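Local coordinates for uncharacterized protein (Acinetobacter baumannii, PDB 4PAR) that acts as a restriction endonuclease specific for DNA containing 5-hydroxymethylcytosine, probably pairing a VSR-like nuclease domain with an SRA-like domain that reads the modified base, at residues F[12-26]-F[34-47]. The protein carries 3 engineered substitutions. Residues are numbered along the deposited sequence; the frame is centred on the assembly and turned at random.
Sequences YVIRQLGRTKNKRYE and IHLLNDFTLKFVTQ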
ATOM      1  N   TYR F  12      19.898  11.751   1.715  1.00 63.52           N
ATOM      2  CA  TYR F  12      19.271  12.538   0.658  1.00 52.67           C
ATOM      3  C   TYR F  12      19.844  12.201  -0.721  1.00 60.66           C
ATOM      4  O   TYR F  12      19.098  11.881  -1.650  1.00 61.90           O
ATOM      5  CB  TYR F  12      19.433  14.030   0.949  1.00 59.52           C
ATOM      6  CG  TYR F  12      18.851  14.937  -0.113  1.00 57.02           C
ATOM      7  CD1 TYR F  12      17.504  15.272  -0.107  1.00 53.14           C
ATOM      8  CD2 TYR F  12      19.652  15.471  -1.114  1.00 51.16           C
ATOM      9  CE1 TYR F  12      16.971  16.099  -1.073  1.00 64.59           C
ATOM     10  CE2 TYR F  12      19.124  16.300  -2.084  1.00 63.63           C
ATOM     11  CZ  TYR F  12      17.785  16.610  -2.059  1.00 64.24           C
ATOM     12  OH  TYR F  12      17.260  17.435  -3.023  1.00 70.98           O
ATOM     13  N   VAL F  13      21.168  12.267  -0.844  1.00 55.04           N
ATOM     14  CA  VAL F  13      21.842  11.962  -2.100  1.00 52.33           C
ATOM     15  C   VAL F  13      21.538  10.546  -2.585  1.00 55.86           C
ATOM     16  O   VAL F  13      21.224  10.343  -3.755  1.00 65.61           O
ATOM     17  CB  VAL F  13      23.370  12.119  -1.985  1.00 52.56           C
ATOM     18  CG1 VAL F  13      24.027  11.793  -3.316  1.00 50.94           C
ATOM     19  CG2 VAL F  13      23.726  13.524  -1.570  1.00 55.30           C
ATOM     20  N   ILE F  14      21.631   9.568  -1.690  1.00 49.40           N
ATOM     21  CA  ILE F  14      21.353   8.187  -2.067  1.00 54.33           C
ATOM     22  C   ILE F  14      19.930   8.029  -2.593  1.00 60.92           C
ATOM     23  O   ILE F  14      19.711   7.406  -3.637  1.00 67.49           O
ATOM     24  CB  ILE F  14      21.564   7.220  -0.889  1.00 50.52           C
ATOM     25  CG1 ILE F  14      23.041   7.156  -0.526  1.00 52.99           C
ATOM     26  CG2 ILE F  14      21.092   5.831  -1.241  1.00 50.67           C
ATOM     27  CD1 ILE F  14      23.937   7.057  -1.717  1.00 52.88           C
ATOM     28  N   ARG F  15      18.969   8.605  -1.879  1.00 54.76           N
ATOM     29  CA  ARG F  15      17.570   8.474  -2.277  1.00 56.23           C
ATOM     30  C   ARG F  15      17.231   9.235  -3.562  1.00 51.98           C
ATOM     31  O   ARG F  15      16.359   8.804  -4.310  1.00 61.06           O
ATOM     32  CB  ARG F  15      16.651   8.929  -1.142  1.00 49.93           C
ATOM     33  CG  ARG F  15      16.776   8.076   0.105  1.00 76.81           C
ATOM     34  CD  ARG F  15      15.785   8.494   1.161  1.00 93.63           C
ATOM     35  NE  ARG F  15      14.426   8.123   0.792  1.00113.07           N
ATOM     36  CZ  ARG F  15      13.363   8.346   1.555  1.00123.90           C
ATOM     37  NH1 ARG F  15      13.504   8.944   2.732  1.00115.74           N
ATOM     38  NH2 ARG F  15      12.159   7.974   1.142  1.00125.45           N
ATOM     39  N   GLN F  16      17.903  10.352  -3.829  1.00 42.59           N
ATOM     40  CA  GLN F  16      17.650  11.084  -5.071  1.00 40.37           C
ATOM     41  C   GLN F  16      18.160  10.301  -6.274  1.00 52.79           C
ATOM     42  O   GLN F  16      17.567  10.347  -7.349  1.00 63.72           O
ATOM     43  CB  GLN F  16      18.296  12.476  -5.048  1.00 40.36           C
ATOM     44  CG  GLN F  16      17.677  13.463  -4.055  1.00 55.35           C
ATOM     45  CD  GLN F  16      16.286  13.943  -4.448  1.00 55.11           C
ATOM     46  OE1 GLN F  16      15.934  13.993  -5.626  1.00 55.31           O
ATOM     47  NE2 GLN F  16      15.492  14.305  -3.452  1.00 49.95           N
ATOM     48  N   LEU F  17      19.263   9.583  -6.085  1.00 56.63           N
ATOM     49  CA  LEU F  17      19.855   8.787  -7.152  1.00 41.35           C
ATOM     50  C   LEU F  17      19.354   7.346  -7.095  1.00 48.21           C
ATOM     51  O   LEU F  17      19.766   6.493  -7.886  1.00 55.22           O
ATOM     52  CB  LEU F  17      21.378   8.833  -7.066  1.00 42.52           C
ATOM     53  CG  LEU F  17      21.957  10.241  -7.158  1.00 42.31           C
ATOM     54  CD1 LEU F  17      23.457  10.241  -6.998  1.00 44.46           C
ATOM     55  CD2 LEU F  17      21.573  10.886  -8.468  1.00 59.38           C
ATOM     56  N   GLY F  18      18.462   7.083  -6.147  1.00 44.05           N
ATOM     57  CA  GLY F  18      17.903   5.758  -5.967  1.00 44.26           C
ATOM     58  C   GLY F  18      16.448   5.608  -6.368  1.00 46.00           C
ATOM     59  O   GLY F  18      15.807   4.625  -6.007  1.00 61.38           O
ATOM     60  N   ARG F  19      15.916   6.580  -7.102  1.00 54.89           N
ATOM     61  CA  ARG F  19      14.514   6.524  -7.510  1.00 45.67           C
ATOM     62  C   ARG F  19      14.319   5.470  -8.580  1.00 54.84           C
ATOM     63  O   ARG F  19      15.231   5.197  -9.360  1.00 64.09           O
ATOM     64  CB  ARG F  19      14.034   7.871  -8.046  1.00 45.42           C
ATOM     65  CG  ARG F  19      13.927   8.982  -7.029  1.00 42.05           C
ATOM     66  CD  ARG F  19      13.333  10.207  -7.685  1.00 43.39           C
ATOM     67  NE  ARG F  19      13.647  11.441  -6.976  1.00 48.34           N
ATOM     68  CZ  ARG F  19      12.945  11.899  -5.949  1.00 49.36           C
ATOM     69  NH1 ARG F  19      11.902  11.209  -5.507  1.00 42.22           N
ATOM     70  NH2 ARG F  19      13.292  13.038  -5.361  1.00 51.47           N
ATOM     71  N   THR F  20      13.125   4.885  -8.621  1.00 57.89           N
ATOM     72  CA  THR F  20      12.781   3.959  -9.690  1.00 62.50           C
ATOM     73  C   THR F  20      12.801   4.716 -11.026  1.00 60.00           C
ATOM     74  O   THR F  20      12.157   5.755 -11.175  1.00 64.33           O
ATOM     75  CB  THR F  20      11.409   3.278  -9.441  1.00 56.31           C
ATOM     76  OG1 THR F  20      11.006   2.561 -10.613  1.00 89.27           O
ATOM     77  CG2 THR F  20      10.346   4.296  -9.082  1.00 66.54           C
ATOM     78  N   LYS F  21      13.565   4.192 -11.982  1.00 67.25           N
ATOM     79  CA  LYS F  21      13.872   4.897 -13.228  1.00 78.40           C
ATOM     80  C   LYS F  21      12.663   5.104 -14.128  1.00 73.72           C
ATOM     81  O   LYS F  21      11.892   4.178 -14.375  1.00 80.94           O
ATOM     82  CB  LYS F  21      14.951   4.139 -14.008  1.00 98.70           C
ATOM     83  CG  LYS F  21      16.327   4.172 -13.367  1.00121.95           C
ATOM     84  CD  LYS F  21      17.249   3.128 -13.988  1.00125.47           C
ATOM     85  CE  LYS F  21      17.360   3.304 -15.494  1.00102.41           C
ATOM     86  NZ  LYS F  21      17.923   4.632 -15.865  1.00 85.82           N
ATOM     87  N   ASN F  22      12.495   6.332 -14.605  1.00 65.04           N
ATOM     88  CA  ASN F  22      11.494   6.626 -15.622  1.00 75.28           C
ATOM     89  C   ASN F  22      12.006   6.281 -17.014  1.00 72.84           C
ATOM     90  O   ASN F  22      11.290   5.714 -17.835  1.00 80.49           O
ATOM     91  CB  ASN F  22      11.089   8.092 -15.556  1.00 60.23           C
ATOM     92  CG  ASN F  22      10.336   8.421 -14.293  1.00 77.46           C
ATOM     93  OD1 ASN F  22       9.589   7.591 -13.776  1.00 76.52           O
ATOM     94  ND2 ASN F  22      10.529   9.632 -13.783  1.00 98.77           N
ATOM     95  N   LYS F  23      13.265   6.626 -17.257  1.00 69.18           N
ATOM     96  CA  LYS F  23      13.889   6.419 -18.552  1.00 69.96           C
ATOM     97  C   LYS F  23      15.084   5.478 -18.454  1.00 71.21           C
ATOM     98  O   LYS F  23      15.710   5.359 -17.405  1.00 78.22           O
ATOM     99  CB  LYS F  23      14.318   7.762 -19.148  1.00 65.34           C
ATOM    100  CG  LYS F  23      13.201   8.481 -19.871  1.00 70.12           C
ATOM    101  CD  LYS F  23      13.579   9.905 -20.212  1.00 75.10           C
ATOM    102  CE  LYS F  23      13.272  10.837 -19.057  1.00 73.99           C
ATOM    103  NZ  LYS F  23      13.563  12.262 -19.387  1.00 68.07           N
ATOM    104  N   ARG F  24      15.395   4.824 -19.569  1.00 70.69           N
ATOM    105  CA  ARG F  24      16.439   3.806 -19.633  1.00 74.56           C
ATOM    106  C   ARG F  24      17.849   4.339 -19.364  1.00 74.22           C
ATOM    107  O   ARG F  24      18.632   3.714 -18.649  1.00 72.06           O
ATOM    108  CB  ARG F  24      16.395   3.130 -21.003  1.00 74.21           C
ATOM    109  CG  ARG F  24      17.499   2.128 -21.256  1.00 76.46           C
ATOM    110  CD  ARG F  24      17.116   1.207 -22.388  1.00 79.78           C
ATOM    111  NE  ARG F  24      18.273   0.810 -23.181  1.00102.34           N
ATOM    112  CZ  ARG F  24      18.979  -0.295 -22.970  1.00 94.28           C
ATOM    113  NH1 ARG F  24      18.642  -1.116 -21.982  1.00 84.30           N
ATOM    114  NH2 ARG F  24      20.018  -0.578 -23.748  1.00 82.95           N
ATOM    115  N   TYR F  25      18.171   5.487 -19.949  1.00 63.85           N
ATOM    116  CA  TYR F  25      19.495   6.084 -19.804  1.00 60.07           C
ATOM    117  C   TYR F  25      19.569   7.144 -18.702  1.00 55.45           C
ATOM    118  O   TYR F  25      20.580   7.838 -18.577  1.00 52.80           O
ATOM    119  CB  TYR F  25      19.947   6.678 -21.137  1.00 60.79           C
ATOM    120  CG  TYR F  25      20.437   5.629 -22.110  1.00 69.10           C
ATOM    121  CD1 TYR F  25      19.593   4.622 -22.560  1.00 76.03           C
ATOM    122  CD2 TYR F  25      21.743   5.641 -22.574  1.00 70.39           C
ATOM    123  CE1 TYR F  25      20.035   3.656 -23.442  1.00 81.93           C
ATOM    124  CE2 TYR F  25      22.195   4.679 -23.460  1.00 83.56           C
ATOM    125  CZ  TYR F  25      21.336   3.689 -23.890  1.00 84.93           C
ATOM    126  OH  TYR F  25      21.779   2.730 -24.772  1.00 87.96           O
ATOM    127  N   GLU F  26      18.493   7.283 -17.930  1.00 55.30           N
ATOM    128  CA  GLU F  26      18.391   8.322 -16.898  1.00 51.38           C
ATOM    129  C   GLU F  26      19.456   8.210 -15.793  1.00 48.52           C
ATOM    130  O   GLU F  26      20.238   9.141 -15.570  1.00 46.01           O
ATOM    131  CB  GLU F  26      16.994   8.284 -16.274  1.00 57.47           C
ATOM    132  CG  GLU F  26      16.755   9.316 -15.186  1.00 55.83           C
ATOM    133  CD  GLU F  26      15.625   8.926 -14.247  1.00 61.98           C
ATOM    134  OE1 GLU F  26      14.979   7.877 -14.489  1.00 55.57           O
ATOM    135  OE2 GLU F  26      15.392   9.667 -13.260  1.00 59.75           O
ATOM    136  N   ILE F  34      26.335  14.198 -11.672  1.00 51.20           N
ATOM    137  CA  ILE F  34      26.560  14.506 -10.268  1.00 52.02           C
ATOM    138  C   ILE F  34      27.976  14.178  -9.816  1.00 59.17           C
ATOM    139  O   ILE F  34      28.652  15.036  -9.248  1.00 78.78           O
ATOM    140  CB  ILE F  34      25.579  13.767  -9.372  1.00 50.66           C
ATOM    141  CG1 ILE F  34      24.155  14.157  -9.748  1.00 56.08           C
ATOM    142  CG2 ILE F  34      25.842  14.124  -7.922  1.00 48.67           C
ATOM    143  CD1 ILE F  34      23.893  15.646  -9.617  1.00 49.14           C
ATOM    144  N   HIS F  35      28.432  12.954 -10.072  1.00 51.40           N
ATOM    145  CA  HIS F  35      29.754  12.542  -9.589  1.00 62.62           C
ATOM    146  C   HIS F  35      30.885  13.335 -10.228  1.00 57.50           C
ATOM    147  O   HIS F  35      31.852  13.672  -9.558  1.00 64.81           O
ATOM    148  CB  HIS F  35      29.986  11.050  -9.824  1.00 64.32           C
ATOM    149  CG  HIS F  35      29.095  10.170  -9.011  1.00 61.40           C
ATOM    150  ND1 HIS F  35      28.657   8.942  -9.456  1.00 56.12           N
ATOM    151  CD2 HIS F  35      28.546  10.347  -7.787  1.00 68.02           C
ATOM    152  CE1 HIS F  35      27.875   8.399  -8.539  1.00 69.65           C
ATOM    153  NE2 HIS F  35      27.793   9.231  -7.516  1.00 75.10           N
ATOM    154  N   LEU F  36      30.775  13.624 -11.518  1.00 58.78           N
ATOM    155  CA  LEU F  36      31.830  14.364 -12.203  1.00 63.87           C
ATOM    156  C   LEU F  36      31.811  15.832 -11.789  1.00 79.08           C
ATOM    157  O   LEU F  36      32.846  16.501 -11.793  1.00 90.59           O
ATOM    158  CB  LEU F  36      31.689  14.236 -13.718  1.00 71.88           C
ATOM    159  CG  LEU F  36      32.445  13.100 -14.409  1.00 64.50           C
ATOM    160  CD1 LEU F  36      32.052  11.752 -13.845  1.00 74.34           C
ATOM    161  CD2 LEU F  36      32.193  13.148 -15.908  1.00 64.42           C
ATOM    162  N   LEU F  37      30.631  16.340 -11.454  1.00 71.13           N
ATOM    163  CA  LEU F  37      30.532  17.660 -10.850  1.00 70.50           C
ATOM    164  C   LEU F  37      31.038  17.628  -9.409  1.00 78.04           C
ATOM    165  O   LEU F  37      31.932  18.382  -9.041  1.00 72.40           O
ATOM    166  CB  LEU F  37      29.086  18.160 -10.895  1.00 62.70           C
ATOM    167  CG  LEU F  37      28.691  19.389 -10.073  1.00 65.38           C
ATOM    168  CD1 LEU F  37      29.559  20.595 -10.406  1.00 80.72           C
ATOM    169  CD2 LEU F  37      27.225  19.714 -10.297  1.00 54.27           C
ATOM    170  N   ASN F  38      30.430  16.749  -8.616  1.00 89.93           N
ATOM    171  CA  ASN F  38      30.729  16.519  -7.193  1.00100.32           C
ATOM    172  C   ASN F  38      30.969  17.809  -6.379  1.00 97.00           C
ATOM    173  O   ASN F  38      31.849  17.888  -5.523  1.00 84.59           O
ATOM    174  CB  ASN F  38      31.877  15.484  -7.044  1.00 93.06           C
ATOM    175  CG  ASN F  38      33.272  16.085  -7.012  1.00108.02           C
ATOM    176  OD1 ASN F  38      34.153  15.640  -6.287  1.00127.06           O
ATOM    177  ND2 ASN F  38      33.463  17.131  -7.807  1.00 74.83           N
ATOM    178  N   ASP F  39      30.135  18.811  -6.645  1.00 94.41           N
ATOM    179  CA  ASP F  39      30.011  19.975  -5.772  1.00 87.15           C
ATOM    180  C   ASP F  39      28.689  19.871  -5.027  1.00 90.95           C
ATOM    181  O   ASP F  39      27.621  19.999  -5.627  1.00108.35           O
ATOM    182  CB  ASP F  39      30.074  21.281  -6.565  1.00100.96           C
ATOM    183  CG  ASP F  39      30.047  22.521  -5.673  1.00120.53           C
ATOM    184  OD1 ASP F  39      29.746  22.406  -4.464  1.00124.76           O
ATOM    185  OD2 ASP F  39      30.325  23.623  -6.191  1.00122.12           O
ATOM    186  N   PHE F  40      28.755  19.639  -3.722  1.00 84.60           N
ATOM    187  CA  PHE F  40      27.540  19.439  -2.945  1.00 81.32           C
ATOM    188  C   PHE F  40      27.058  20.698  -2.231  1.00 90.67           C
ATOM    189  O   PHE F  40      26.087  20.662  -1.477  1.00100.94           O
ATOM    190  CB  PHE F  40      27.740  18.282  -1.976  1.00 80.50           C
ATOM    191  CG  PHE F  40      27.841  16.958  -2.671  1.00 95.54           C
ATOM    192  CD1 PHE F  40      29.068  16.474  -3.094  1.00104.10           C
ATOM    193  CD2 PHE F  40      26.702  16.226  -2.958  1.00 81.70           C
ATOM    194  CE1 PHE F  40      29.160  15.268  -3.758  1.00 86.63           C
ATOM    195  CE2 PHE F  40      26.787  15.021  -3.621  1.00 57.99           C
ATOM    196  CZ  PHE F  40      28.018  14.541  -4.021  1.00 73.38           C
ATOM    197  N   THR F  41      27.722  21.820  -2.483  1.00 89.05           N
ATOM    198  CA  THR F  41      27.136  23.104  -2.127  1.00104.56           C
ATOM    199  C   THR F  41      25.956  23.364  -3.066  1.00 95.68           C
ATOM    200  O   THR F  41      25.152  24.270  -2.842  1.00 95.46           O
ATOM    201  CB  THR F  41      28.150  24.261  -2.218  1.00120.43           C
ATOM    202  OG1 THR F  41      28.571  24.428  -3.578  1.00127.31           O
ATOM    203  CG2 THR F  41      29.361  23.979  -1.342  1.00123.62           C
ATOM    204  N   LEU F  42      25.865  22.549  -4.114  1.00 74.19           N
ATOM    205  CA  LEU F  42      24.770  22.613  -5.074  1.00 68.41           C
ATOM    206  C   LEU F  42      23.679  21.600  -4.749  1.00 59.71           C
ATOM    207  O   LEU F  42      23.889  20.398  -4.866  1.00 66.16           O
ATOM    208  CB  LEU F  42      25.290  22.360  -6.490  1.00 57.33           C
ATOM    209  CG  LEU F  42      25.650  23.562  -7.360  1.00 67.65           C
ATOM    210  CD1 LEU F  42      26.527  24.549  -6.609  1.00 76.17           C
ATOM    211  CD2 LEU F  42      26.345  23.077  -8.618  1.00 68.94           C
ATOM    212  N   LYS F  43      22.509  22.084  -4.352  1.00 65.83           N
ATOM    213  CA  LYS F  43      21.385  21.191  -4.113  1.00 58.78           C
ATOM    214  C   LYS F  43      20.869  20.697  -5.452  1.00 53.32           C
ATOM    215  O   LYS F  43      20.908  21.429  -6.440  1.00 68.00           O
ATOM    216  CB  LYS F  43      20.273  21.895  -3.325  1.00 59.32           C
ATOM    217  CG  LYS F  43      19.097  20.998  -2.969  1.00 55.68           C
ATOM    218  CD  LYS F  43      18.073  21.713  -2.098  1.00 56.60           C
ATOM    219  CE  LYS F  43      16.872  20.819  -1.814  1.00 69.40           C
ATOM    220  NZ  LYS F  43      15.860  21.478  -0.940  1.00 84.18           N
ATOM    221  N   PHE F  44      20.411  19.450  -5.494  1.00 46.08           N
ATOM    222  CA  PHE F  44      19.838  18.909  -6.723  1.00 42.75           C
ATOM    223  C   PHE F  44      18.631  18.023  -6.434  1.00 45.94           C
ATOM    224  O   PHE F  44      18.498  17.466  -5.341  1.00 51.50           O
ATOM    225  CB  PHE F  44      20.890  18.133  -7.519  1.00 42.50           C
ATOM    226  CG  PHE F  44      21.373  16.880  -6.842  1.00 48.50           C
ATOM    227  CD1 PHE F  44      20.691  15.683  -6.995  1.00 41.39           C
ATOM    228  CD2 PHE F  44      22.517  16.894  -6.075  1.00 47.06           C
ATOM    229  CE1 PHE F  44      21.131  14.541  -6.381  1.00 49.75           C
ATOM    230  CE2 PHE F  44      22.960  15.749  -5.457  1.00 55.43           C
ATOM    231  CZ  PHE F  44      22.267  14.572  -5.610  1.00 59.13           C
ATOM    232  N   VAL F  45      17.747  17.909  -7.422  1.00 39.15           N
ATOM    233  CA  VAL F  45      16.542  17.093  -7.297  1.00 48.09           C
ATOM    234  C   VAL F  45      16.375  16.244  -8.556  1.00 55.02           C
ATOM    235  O   VAL F  45      16.551  16.739  -9.671  1.00 70.33           O
ATOM    236  CB  VAL F  45      15.271  17.963  -7.093  1.00 43.64           C
ATOM    237  CG1 VAL F  45      14.069  17.095  -6.757  1.00 56.30           C
ATOM    238  CG2 VAL F  45      15.488  19.001  -6.016  1.00 41.43           C
ATOM    239  N   THR F  46      16.043  14.969  -8.385  1.00 36.91           N
ATOM    240  CA  THR F  46      15.753  14.106  -9.529  1.00 42.21           C
ATOM    241  C   THR F  46      14.255  13.901  -9.706  1.00 41.12           C
ATOM    242  O   THR F  46      13.515  13.811  -8.729  1.00 51.65           O
ATOM    243  CB  THR F  46      16.414  12.720  -9.401  1.00 37.42           C
ATOM    244  OG1 THR F  46      16.011  12.108  -8.169  1.00 40.27           O
ATOM    245  CG2 THR F  46      17.933  12.833  -9.455  1.00 37.34           C
ATOM    246  N   GLN F  47      13.824  13.820 -10.960  1.00 43.34           N
ATOM    247  CA  GLN F  47      12.422  13.608 -11.292  1.00 41.74           C
ATOM    248  C   GLN F  47      11.559  14.730 -10.737  1.00 44.31           C
ATOM    249  O   GLN F  47      10.516  14.492 -10.128  1.00 55.70           O
ATOM    250  CB  GLN F  47      11.948  12.253 -10.777  1.00 42.89           C
ATOM    251  CG  GLN F  47      12.757  11.110 -11.323  1.00 44.45           C
ATOM    252  CD  GLN F  47      12.193   9.772 -10.940  1.00 53.11           C
ATOM    253  OE1 GLN F  47      11.144   9.690 -10.299  1.00 60.10           O
ATOM    254  NE2 GLN F  47      12.883   8.704 -11.331  1.00 50.01           N
TER
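Gln16 and Thr46 meet where helix 7-16 packs beside strand 45-51. The Gln16 side chain joins the two, atom by atom. Its CB rests against Phe44 CE1 at 3.8 Å. Its CG lies over one face of the Tyr12 ring, toward the rim. The chain bends at chi2 (-71°), which brings OE1 back to the strand. There OE1 accepts Thr46 N at 2.9 Å in a nearly straight bond. Arg19 NH2 reaches the same oxygen from the opposite face of the amide, so two donors fix the rotation of the amide. Gln16 NE2 bonds to Asn278 OD1.

Thr46 OG1 is held twice. It donates to Gln16 O, and it accepts a hydrogen bond from Arg19 NE at 2.7 Å, with the hydroxyl oxygen lying in the guanidinium plane. This ties Gln16 of the helix and Arg19 of the following loop to the strand.

Tyr12 OH donates to Phe44 O at 2.6 Å, tilted from the carbonyl plane. The Phe44 ring is buried among Val13, Leu17 and Ile34. Val13 CG1 meets it at the edge, 4.0 Å from CZ, and Leu17 CD2 approaches obliquely. Ile34 CD1 sits over the centre of one face.

At the far end, Gln47 is extended beyond CG and runs antiparallel to the Arg19 side chain. Its NE2 donates to Thr20 O at 3.0 Å from above the carbonyl plane, and weakly to Glu26 OE2. Glu26 OE1 in turn accepts Asn22 N, so this buried carboxylate links the loop to the start of helix 26-37.

Val45 and Gln47 pair through their backbones with strand 57-64. The contact thus lays the N-terminal helix and its loop against the first strand of the mixed central sheet, an arrangement consistent with the PD-(D/E)XK nuclease fold of this N-terminal domain.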